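Local coordinates for protein CyaY (Psychromonas ingrahamii, PDB 4HS5), which probably takes part in iron-sulfur cluster assembly, where it may act as an iron-binding regulator of cluster biogenesis, at residues A[69-73]-A[74-78]; A[82-85]-A[86-89]; A[18-21]-A[22-25]. All coordinates share one frame; numbering follows the deposited sequence.

How the contacts relate
From the N terminus, contact 3 comes first: residues 18-25 form the C-terminal end of helix 3-24, where the chain turns off toward strand 28-33. After four antiparallel strands, contact 1 closes the tight hairpin between strands 66-72 and 75-78, at one edge of the sheet. Contact 2 follows after a short loop and starts helix 85-97. The three lie in series, and none nests in or crosses another. Contacts 1 and 2 touch: probable hydrogen bonds from Phe85 N to Trp76 O and from Asp78 N to Asp83 O, with Tyr69 packed on Phe85, tie the last hairpin to the last helix. Contact 3 stands apart, its centre about 21 Å from that of contact 1 and about 17 Å from that of contact 2.

Contact 1: residues A[69-73]-A[74-78]; sequences YDYNN and GKWID
A two-residue beta hairpin ends the antiparallel sheet of the frataxin fold at one edge, joining strands 66-72 and 75-78 through a type I' turn from Asn72 to Lys75, with Asn73 and Gly74 at its corners. Asp70 and Ile77 form one hydrogen-bonded pair, in which Ile77 N gives to Asp70 O at 2.8 Å. Asn72 and Lys75 form the other; Asn72 N reaches Lys75 O at 2.7 Å, whereas the return bond from Lys75 N comes in well above the carbonyl plane of Asn72.

Between these rungs, Tyr71 and Trp76 make a non-hydrogen-bonded pair on the face turned to helix 3-24, where Leu9 touches both. Strand pairing puts Tyr71 CB over the indole's six-membered ring, a CH-pi contact 3.9 Å from the centroid. With CG anti to the backbone N (chi1 -173°), the Tyr71 ring is carried toward the five-membered ring and the turn. Its edge meets the indole face in a T-shaped stack, planes at 68°, Tyr71 CD2 lying 3.6 Å from Trp76 CE2, and Tyr71 OH is 3.2 Å from Gly74 CA.

Tyr69 CE1 packs 3.7 Å from Asp78 CB, and a water joins Tyr69 OH to Asp78 OD2, which also accepts from His67; Asp78 OD1 takes the backbone N-H groups of Arg80 and Ser81. The face of Tyr69, Tyr71, Trp76 and Asp78 thus combines an aromatic contact near the turn with a water bridge at its other end. On the Asp70 and Ile77 side, a second water donates to both Asp70 OD2 and Ile77 O, while Asp70 OD1 accepts from Gln57 NE2.

Contact 2: residues A[82-85]-A[86-89]; sequences GDEF and LTFL
Glu84 OE1 is gripped twice by Thr87, whose hydroxyl donates from OG1 at 2.6 Å, nearly in line with the C-O bond, and whose backbone N donates at 2.8 Å. The amide arrives on the syn side, 30° out of the carboxylate plane. The other oxygen is engaged as well: Leu86 N gives a hydrogen bond to Glu84 OE2 at 3.0 Å, from above the carboxylate plane. A bend at chi2 (-88°) folds the Glu84 chain back over the first turn and lets a single carboxylate meet two amides and a hydroxyl, which fixes its rotation. The amides at this helix end probably favour its negative charge.

Regular i to i+4 bonding begins here, as Phe88 N binds Glu84 O and Leu89 N binds Phe85 O. Among the apolar side chains, Phe85 CD2 lies 3.6 Å from Leu86 CD2, with Leu86 CG near the plane of the ring at its edge. Phe85 and Leu89 run alongside each other in the same direction, with Phe85 CE2 3.8 Å from Leu89 CD2. The Phe85 ring continues into the core, against Leu13 and Ile17 of helix 3-24 and edge-to-face with Tyr69.

Glu84 occupies the N-cap position just before helix 85-97, and its side chain makes the capping bonds to the first-turn amides of Leu86 and Thr87, at the start of one of the two helices packed on the frataxin sheet.

Contact 3: residues A[18-21]-A[22-25]; sequences EEKI and EESG
Carboxylates of Glu19 and Glu23, one turn apart, meet on the exposed side of helix 3-24, with Glu19 OE2 only 2.7 Å from Glu23 OE2. Their planes are 54° apart. So close an approach of two acid oxygens suggests that one group holds a proton and shares it with the other, and the negative neighbour would be expected to raise the pKa of the protonated group. Glu19 gets there by leaving CG anti to the backbone N (chi1 -172°) and then bending at chi2, while Glu23 is extended beyond CG.

The charge interaction with Lys20 is looser. Lys20 and Glu23 run side by side in the same direction, and the salt bridge from Lys20 NZ to Glu23 OE2 is long at 3.8 Å. A water near both groups probably donates to Glu23 OE1 and accepts only a weak bond from Lys20 NZ, but the ammonium also gives a hydrogen bond to the C-terminal residue, at Glu105 O. Lys20 CD joins the contact too, 3.7 Å from Glu23 OE2.

These side chains ride on the last turns of the helix, the first element of the frataxin fold, where Ile21 faces inward against Val28, Tyr30 and Leu39 of the sheet, and Glu22 reaches Tyr30 OH through OE2. Backbone bonds keep the helical pattern as far as Ser24 N, which donates to Lys20 O at 2.9 Å.

At the end of the helix, donors gather on one carbonyl. Ser24 OG gives a hydrogen bond to Ile21 O at 2.8 Å and accepts from Ala26 N, linking the final turn to the departing chain. Ile21 O also receives weak bonds from Ser24 N and Gly25 N, both at 3.3 Å, as Gly25 swings to positive phi (81°) and leads the backbone out of the helix toward strand 28-33.

Contact 1: residues A[69-73]-A[74-78]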
ATOM      1  N   TYR A  69       5.358   7.960   0.291  1.00  6.31           N
ATOM      2  CA  TYR A  69       4.342   8.586  -0.553  1.00  8.16           C
ATOM      3  C   TYR A  69       3.659   9.745   0.137  1.00  8.19           C
ATOM      4  O   TYR A  69       3.328   9.658   1.318  1.00  7.96           O
ATOM      5  CB  TYR A  69       3.277   7.556  -0.943  1.00  5.76           C
ATOM      6  CG  TYR A  69       3.816   6.356  -1.662  1.00  5.98           C
ATOM      7  CD1 TYR A  69       3.745   6.256  -3.047  1.00  6.70           C
ATOM      8  CD2 TYR A  69       4.392   5.308  -0.950  1.00  6.70           C
ATOM      9  CE1 TYR A  69       4.251   5.154  -3.702  1.00  6.76           C
ATOM     10  CE2 TYR A  69       4.886   4.202  -1.585  1.00  5.83           C
ATOM     11  CZ  TYR A  69       4.810   4.118  -2.956  1.00  6.36           C
ATOM     12  OH  TYR A  69       5.325   3.018  -3.581  1.00  9.73           O
ATOM     13  N   ASP A  70       3.443  10.819  -0.627  1.00 10.14           N
ATOM     14  CA  ASP A  70       2.619  11.957  -0.201  1.00  9.93           C
ATOM     15  C   ASP A  70       1.267  11.921  -0.900  1.00  8.68           C
ATOM     16  O   ASP A  70       1.154  11.405  -2.004  1.00  9.70           O
ATOM     17  CB  ASP A  70       3.295  13.274  -0.576  1.00 16.17           C
ATOM     18  CG  ASP A  70       4.662  13.427   0.037  1.00 12.79           C
ATOM     19  OD1 ASP A  70       4.740  13.514   1.278  1.00 18.24           O
ATOM     20  OD2 ASP A  70       5.644  13.471  -0.732  1.00 17.26           O
ATOM     21  N   TYR A  71       0.253  12.510  -0.277  1.00  9.74           N
ATOM     22  CA  TYR A  71      -1.058  12.585  -0.906  1.00 10.09           C
ATOM     23  C   TYR A  71      -1.115  13.797  -1.835  1.00 11.78           C
ATOM     24  O   TYR A  71      -1.050  14.946  -1.377  1.00 13.09           O
ATOM     25  CB  TYR A  71      -2.158  12.666   0.156  1.00 11.23           C
ATOM     26  CG  TYR A  71      -3.558  12.571  -0.398  1.00 10.92           C
ATOM     27  CD1 TYR A  71      -4.307  13.717  -0.626  1.00 11.14           C
ATOM     28  CD2 TYR A  71      -4.131  11.341  -0.688  1.00 10.34           C
ATOM     29  CE1 TYR A  71      -5.595  13.630  -1.130  1.00 13.94           C
ATOM     30  CE2 TYR A  71      -5.415  11.242  -1.202  1.00 13.43           C
ATOM     31  CZ  TYR A  71      -6.142  12.398  -1.415  1.00 13.85           C
ATOM     32  OH  TYR A  71      -7.422  12.314  -1.926  1.00 16.33           O
ATOM     33  N   ASN A  72      -1.208  13.520  -3.133  1.00 10.88           N
ATOM     34  CA  ASN A  72      -1.289  14.555  -4.168  1.00 13.38           C
ATOM     35  C   ASN A  72      -2.172  14.070  -5.307  1.00 12.45           C
ATOM     36  O   ASN A  72      -2.162  12.884  -5.634  1.00 12.53           O
ATOM     37  CB  ASN A  72       0.099  14.884  -4.725  1.00 18.72           C
ATOM     38  CG  ASN A  72       0.961  15.635  -3.738  1.00 28.07           C
ATOM     39  OD1 ASN A  72       0.643  16.755  -3.348  1.00 38.70           O
ATOM     40  ND2 ASN A  72       2.071  15.028  -3.344  1.00 27.70           N
ATOM     41  N   ASN A  73      -2.922  14.986  -5.924  1.00 14.79           N
ATOM     42  CA  ASN A  73      -3.833  14.617  -7.008  1.00 14.84           C
ATOM     43  C   ASN A  73      -4.831  13.555  -6.597  1.00 13.98           C
ATOM     44  O   ASN A  73      -5.241  12.735  -7.412  1.00 15.96           O
ATOM     45  CB  ASN A  73      -3.073  14.159  -8.259  1.00 17.74           C
ATOM     46  CG  ASN A  73      -2.522  15.312  -9.042  1.00 16.00           C
ATOM     47  OD1 ASN A  73      -2.869  16.459  -8.784  1.00 18.73           O
ATOM     48  ND2 ASN A  73      -1.668  15.021 -10.013  1.00 17.84           N
ATOM     49  N   GLY A  74      -5.207  13.560  -5.321  1.00 10.65           N
ATOM     50  CA  GLY A  74      -6.185  12.613  -4.835  1.00 15.09           C
ATOM     51  C   GLY A  74      -5.641  11.200  -4.860  1.00 13.71           C
ATOM     52  O   GLY A  74      -6.402  10.230  -4.854  1.00 19.33           O
ATOM     53  N   LYS A  75      -4.317  11.087  -4.878  1.00 14.97           N
ATOM     54  CA  LYS A  75      -3.648   9.792  -4.828  1.00 14.06           C
ATOM     55  C   LYS A  75      -2.360   9.883  -4.013  1.00  8.87           C
ATOM     56  O   LYS A  75      -1.949  10.957  -3.590  1.00 11.36           O
ATOM     57  CB  LYS A  75      -3.347   9.299  -6.243  1.00 18.33           C
ATOM     58  CG  LYS A  75      -2.584  10.290  -7.085  1.00 23.05           C
ATOM     59  CD  LYS A  75      -2.793  10.041  -8.575  1.00 27.70           C
ATOM     60  CE  LYS A  75      -4.189   9.532  -8.853  1.00 28.70           C
ATOM     61  NZ  LYS A  75      -4.552   9.596 -10.291  1.00 31.49           N
ATOM     62  N   TRP A  76      -1.726   8.742  -3.801  1.00  7.12           N
ATOM     63  CA  TRP A  76      -0.480   8.703  -3.059  1.00  6.89           C
ATOM     64  C   TRP A  76       0.675   8.568  -4.034  1.00  7.46           C
ATOM     65  O   TRP A  76       0.709   7.643  -4.834  1.00  7.94           O
ATOM     66  CB  TRP A  76      -0.523   7.536  -2.071  1.00  7.84           C
ATOM     67  CG  TRP A  76      -1.560   7.768  -1.004  1.00  6.65           C
ATOM     68  CD1 TRP A  76      -2.869   7.373  -1.021  1.00  8.52           C
ATOM     69  CD2 TRP A  76      -1.372   8.481   0.217  1.00  7.15           C
ATOM     70  NE1 TRP A  76      -3.501   7.797   0.124  1.00  7.67           N
ATOM     71  CE2 TRP A  76      -2.600   8.475   0.905  1.00  6.93           C
ATOM     72  CE3 TRP A  76      -0.279   9.116   0.807  1.00  7.25           C
ATOM     73  CZ2 TRP A  76      -2.768   9.088   2.150  1.00  9.10           C
ATOM     74  CZ3 TRP A  76      -0.446   9.722   2.041  1.00 10.86           C
ATOM     75  CH2 TRP A  76      -1.682   9.707   2.696  1.00 11.37           C
ATOM     76  N   ILE A  77       1.602   9.519  -3.961  1.00  6.90           N
ATOM     77  CA  ILE A  77       2.662   9.688  -4.943  1.00  7.75           C
ATOM     78  C   ILE A  77       4.041   9.559  -4.298  1.00  6.12           C
ATOM     79  O   ILE A  77       4.316  10.208  -3.298  1.00  8.31           O
ATOM     80  CB  ILE A  77       2.551  11.087  -5.599  1.00  9.09           C
ATOM     81  CG1 ILE A  77       1.197  11.238  -6.294  1.00 12.19           C
ATOM     82  CG2 ILE A  77       3.692  11.315  -6.582  1.00  9.93           C
ATOM     83  CD1 ILE A  77       0.995  10.259  -7.418  1.00 14.45           C
ATOM     84  N   ASP A  78       4.892   8.722  -4.886  1.00  8.97           N
ATOM     85  CA  ASP A  78       6.236   8.450  -4.387  1.00  9.15           C
ATOM     86  C   ASP A  78       7.067   9.720  -4.447  1.00 12.68           C
ATOM     87  O   ASP A  78       7.179  10.342  -5.506  1.00  9.92           O
ATOM     88  CB  ASP A  78       6.854   7.349  -5.259  1.00 10.09           C
ATOM     89  CG  ASP A  78       8.168   6.806  -4.710  1.00 12.41           C
ATOM     90  OD1 ASP A  78       9.146   7.572  -4.609  1.00 14.90           O
ATOM     91  OD2 ASP A  78       8.233   5.589  -4.431  1.00 12.96           O
TER
HETATM   92  O   HOH W   1       6.565   3.901  -5.789  1.00 11.48           O
HETATM   93  O   HOH W   2       5.378  12.917  -3.460  1.00 16.36           O

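Contact 2: residues A[82-85]-A[86-89]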
ATOM      1  N   GLY A  82       7.894   9.602  -8.163  1.00 13.28           N
ATOM      2  CA  GLY A  82       6.640  10.108  -8.681  1.00 12.76           C
ATOM      3  C   GLY A  82       5.620   9.024  -8.987  1.00 13.82           C
ATOM      4  O   GLY A  82       4.503   9.337  -9.389  1.00 14.21           O
ATOM      5  N   ASP A  83       5.993   7.759  -8.802  1.00  9.75           N
ATOM      6  CA  ASP A  83       5.074   6.667  -9.101  1.00  9.76           C
ATOM      7  C   ASP A  83       3.875   6.699  -8.161  1.00  9.26           C
ATOM      8  O   ASP A  83       3.990   7.069  -6.988  1.00  9.87           O
ATOM      9  CB  ASP A  83       5.767   5.310  -8.997  1.00 13.01           C
ATOM     10  CG  ASP A  83       6.705   5.042 -10.161  1.00 18.40           C
ATOM     11  OD1 ASP A  83       6.629   5.777 -11.174  1.00 23.16           O
ATOM     12  OD2 ASP A  83       7.509   4.088 -10.059  1.00 22.15           O
ATOM     13  N   GLU A  84       2.721   6.311  -8.687  1.00  8.93           N
ATOM     14  CA  GLU A  84       1.524   6.309  -7.883  1.00  7.04           C
ATOM     15  C   GLU A  84       1.436   4.988  -7.107  1.00  7.23           C
ATOM     16  O   GLU A  84       1.756   3.920  -7.631  1.00  8.23           O
ATOM     17  CB  GLU A  84       0.310   6.544  -8.787  1.00 10.24           C
ATOM     18  CG  GLU A  84      -0.995   6.696  -8.053  1.00 12.72           C
ATOM     19  CD  GLU A  84      -1.661   5.381  -7.822  1.00 13.27           C
ATOM     20  OE1 GLU A  84      -1.434   4.453  -8.622  1.00 12.07           O
ATOM     21  OE2 GLU A  84      -2.411   5.270  -6.841  1.00 14.30           O
ATOM     22  N   PHE A  85       1.026   5.088  -5.850  1.00  6.41           N
ATOM     23  CA  PHE A  85       1.062   3.971  -4.913  1.00  6.42           C
ATOM     24  C   PHE A  85       0.324   2.720  -5.382  1.00  6.95           C
ATOM     25  O   PHE A  85       0.869   1.615  -5.329  1.00  6.12           O
ATOM     26  CB  PHE A  85       0.479   4.435  -3.571  1.00  7.30           C
ATOM     27  CG  PHE A  85       0.472   3.375  -2.506  1.00  5.81           C
ATOM     28  CD1 PHE A  85       1.527   3.259  -1.619  1.00 11.03           C
ATOM     29  CD2 PHE A  85      -0.608   2.519  -2.370  1.00  8.72           C
ATOM     30  CE1 PHE A  85       1.516   2.282  -0.623  1.00 10.73           C
ATOM     31  CE2 PHE A  85      -0.619   1.537  -1.390  1.00 11.65           C
ATOM     32  CZ  PHE A  85       0.446   1.417  -0.520  1.00  8.04           C
ATOM     33  N   LEU A  86      -0.931   2.873  -5.784  1.00  7.93           N
ATOM     34  CA  LEU A  86      -1.739   1.695  -6.071  1.00  7.79           C
ATOM     35  C   LEU A  86      -1.282   0.973  -7.333  1.00  5.98           C
ATOM     36  O   LEU A  86      -1.282  -0.263  -7.387  1.00  6.89           O
ATOM     37  CB  LEU A  86      -3.219   2.065  -6.141  1.00 10.67           C
ATOM     38  CG  LEU A  86      -3.777   2.530  -4.796  1.00 13.02           C
ATOM     39  CD1 LEU A  86      -5.189   3.015  -5.005  1.00 14.27           C
ATOM     40  CD2 LEU A  86      -3.727   1.385  -3.782  1.00 12.16           C
ATOM     41  N   THR A  87      -0.864   1.758  -8.326  1.00 11.43           N
ATOM     42  CA  THR A  87      -0.248   1.243  -9.546  1.00 10.55           C
ATOM     43  C   THR A  87       1.023   0.472  -9.191  1.00  7.93           C
ATOM     44  O   THR A  87       1.251  -0.650  -9.652  1.00  9.43           O
ATOM     45  CB  THR A  87       0.100   2.405 -10.506  1.00 10.54           C
ATOM     46  OG1 THR A  87      -1.107   3.091 -10.867  1.00 22.25           O
ATOM     47  CG2 THR A  87       0.761   1.878 -11.763  1.00 15.83           C
ATOM     48  N   PHE A  88       1.835   1.075  -8.334  1.00 10.40           N
ATOM     49  CA  PHE A  88       3.093   0.461  -7.955  1.00  7.98           C
ATOM     50  C   PHE A  88       2.869  -0.804  -7.123  1.00  7.69           C
ATOM     51  O   PHE A  88       3.597  -1.790  -7.254  1.00 10.15           O
ATOM     52  CB  PHE A  88       3.939   1.477  -7.187  1.00  8.39           C
ATOM     53  CG  PHE A  88       5.328   0.996  -6.892  1.00  9.66           C
ATOM     54  CD1 PHE A  88       6.325   1.078  -7.850  1.00 14.34           C
ATOM     55  CD2 PHE A  88       5.629   0.458  -5.657  1.00 10.95           C
ATOM     56  CE1 PHE A  88       7.606   0.632  -7.573  1.00 19.80           C
ATOM     57  CE2 PHE A  88       6.904   0.007  -5.369  1.00 14.31           C
ATOM     58  CZ  PHE A  88       7.893   0.103  -6.333  1.00 13.74           C
ATOM     59  N   LEU A  89       1.856  -0.778  -6.261  1.00  6.08           N
ATOM     60  CA  LEU A  89       1.545  -1.905  -5.401  1.00  7.63           C
ATOM     61  C   LEU A  89       1.111  -3.107  -6.228  1.00  6.33           C
ATOM     62  O   LEU A  89       1.569  -4.226  -5.990  1.00  8.70           O
ATOM     63  CB  LEU A  89       0.451  -1.513  -4.393  1.00  5.94           C
ATOM     64  CG  LEU A  89       0.110  -2.594  -3.380  1.00  9.28           C
ATOM     65  CD1 LEU A  89       1.357  -2.947  -2.599  1.00 11.84           C
ATOM     66  CD2 LEU A  89      -0.985  -2.114  -2.439  1.00  8.76           C
TER

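Contact 3: residues A[18-21]-A[22-25]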
ATOM      1  N   GLU A  18      -7.389  -3.687   1.312  1.00  6.85           N
ATOM      2  CA  GLU A  18      -8.049  -4.891   1.814  1.00  7.78           C
ATOM      3  C   GLU A  18      -9.224  -5.317   0.941  1.00  8.32           C
ATOM      4  O   GLU A  18      -9.357  -6.493   0.593  1.00 11.04           O
ATOM      5  CB  GLU A  18      -8.493  -4.681   3.258  1.00 10.34           C
ATOM      6  CG  GLU A  18      -7.310  -4.526   4.173  1.00 10.43           C
ATOM      7  CD  GLU A  18      -7.671  -3.952   5.513  1.00 19.54           C
ATOM      8  OE1 GLU A  18      -8.864  -3.656   5.740  1.00 21.21           O
ATOM      9  OE2 GLU A  18      -6.748  -3.790   6.336  1.00 23.15           O
ATOM     10  N   GLU A  19     -10.075  -4.360   0.601  1.00  8.05           N
ATOM     11  CA  GLU A  19     -11.219  -4.642  -0.245  1.00 10.63           C
ATOM     12  C   GLU A  19     -10.805  -5.123  -1.635  1.00 11.94           C
ATOM     13  O   GLU A  19     -11.413  -6.060  -2.157  1.00 12.62           O
ATOM     14  CB  GLU A  19     -12.117  -3.411  -0.335  1.00 11.82           C
ATOM     15  CG  GLU A  19     -13.431  -3.659  -1.042  1.00 12.68           C
ATOM     16  CD  GLU A  19     -13.263  -3.642  -2.536  1.00 20.12           C
ATOM     17  OE1 GLU A  19     -12.318  -2.979  -3.000  1.00 16.98           O
ATOM     18  OE2 GLU A  19     -14.045  -4.309  -3.242  1.00 18.05           O
ATOM     19  N   LYS A  20      -9.797  -4.484  -2.235  1.00 12.66           N
ATOM     20  CA  LYS A  20      -9.357  -4.852  -3.587  1.00 12.02           C
ATOM     21  C   LYS A  20      -8.746  -6.242  -3.629  1.00 15.04           C
ATOM     22  O   LYS A  20      -8.890  -6.944  -4.630  1.00 13.33           O
ATOM     23  CB  LYS A  20      -8.383  -3.831  -4.163  1.00 10.45           C
ATOM     24  CG  LYS A  20      -9.023  -2.510  -4.560  1.00 12.27           C
ATOM     25  CD  LYS A  20      -9.931  -2.669  -5.779  1.00 17.27           C
ATOM     26  CE  LYS A  20     -10.753  -1.410  -5.989  1.00 21.15           C
ATOM     27  NZ  LYS A  20     -11.413  -1.364  -7.326  1.00 24.37           N
ATOM     28  N   ILE A  21      -8.054  -6.629  -2.558  1.00 10.96           N
ATOM     29  CA  ILE A  21      -7.565  -7.995  -2.393  1.00 12.11           C
ATOM     30  C   ILE A  21      -8.731  -8.992  -2.350  1.00 18.76           C
ATOM     31  O   ILE A  21      -8.715  -9.996  -3.066  1.00 16.47           O
ATOM     32  CB  ILE A  21      -6.679  -8.133  -1.130  1.00 14.00           C
ATOM     33  CG1 ILE A  21      -5.307  -7.495  -1.365  1.00 10.45           C
ATOM     34  CG2 ILE A  21      -6.482  -9.580  -0.754  1.00 13.99           C
ATOM     35  CD1 ILE A  21      -4.504  -7.318  -0.112  1.00 11.62           C
ATOM     36  N   GLU A  22      -9.751  -8.709  -1.536  1.00 15.48           N
ATOM     37  CA  GLU A  22     -10.897  -9.608  -1.394  1.00 14.99           C
ATOM     38  C   GLU A  22     -11.629  -9.730  -2.716  1.00 15.51           C
ATOM     39  O   GLU A  22     -12.122 -10.796  -3.084  1.00 19.50           O
ATOM     40  CB  GLU A  22     -11.863  -9.071  -0.325  1.00 11.49           C
ATOM     41  CG  GLU A  22     -11.326  -9.086   1.099  1.00 16.60           C
ATOM     42  CD  GLU A  22     -11.095 -10.482   1.654  1.00 13.61           C
ATOM     43  OE1 GLU A  22     -11.603 -11.465   1.071  1.00 22.16           O
ATOM     44  OE2 GLU A  22     -10.412 -10.606   2.688  1.00 21.30           O
ATOM     45  N   GLU A  23     -11.668  -8.622  -3.432  1.00 13.64           N
ATOM     46  CA  GLU A  23     -12.391  -8.478  -4.676  1.00 13.94           C
ATOM     47  C   GLU A  23     -11.686  -9.209  -5.827  1.00 17.42           C
ATOM     48  O   GLU A  23     -12.334  -9.816  -6.686  1.00 22.31           O
ATOM     49  CB  GLU A  23     -12.462  -6.994  -4.958  1.00 20.04           C
ATOM     50  CG  GLU A  23     -13.360  -6.561  -6.055  1.00 23.58           C
ATOM     51  CD  GLU A  23     -12.972  -5.188  -6.505  1.00 24.59           C
ATOM     52  OE1 GLU A  23     -12.256  -5.089  -7.518  1.00 25.02           O
ATOM     53  OE2 GLU A  23     -13.325  -4.214  -5.813  1.00 14.22           O
ATOM     54  N   SER A  24     -10.359  -9.147  -5.830  1.00 17.59           N
ATOM     55  CA  SER A  24      -9.532  -9.766  -6.864  1.00 13.60           C
ATOM     56  C   SER A  24      -9.583 -11.282  -6.749  1.00 14.76           C
ATOM     57  O   SER A  24      -9.335 -11.997  -7.728  1.00 16.91           O
ATOM     58  CB  SER A  24      -8.086  -9.340  -6.681  1.00 13.39           C
ATOM     59  OG  SER A  24      -7.521 -10.020  -5.576  1.00 10.95           O
ATOM     60  N   GLY A  25      -9.883 -11.768  -5.550  1.00  9.85           N
ATOM     61  CA  GLY A  25      -9.829 -13.192  -5.247  1.00 17.78           C
ATOM     62  C   GLY A  25      -8.430 -13.711  -4.949  1.00 25.20           C
ATOM     63  O   GLY A  25      -8.242 -14.884  -4.619  1.00 15.64           O
TER
HETATM   64  O   HOH W   3     -10.595  -3.964  -9.243  1.00 20.66           O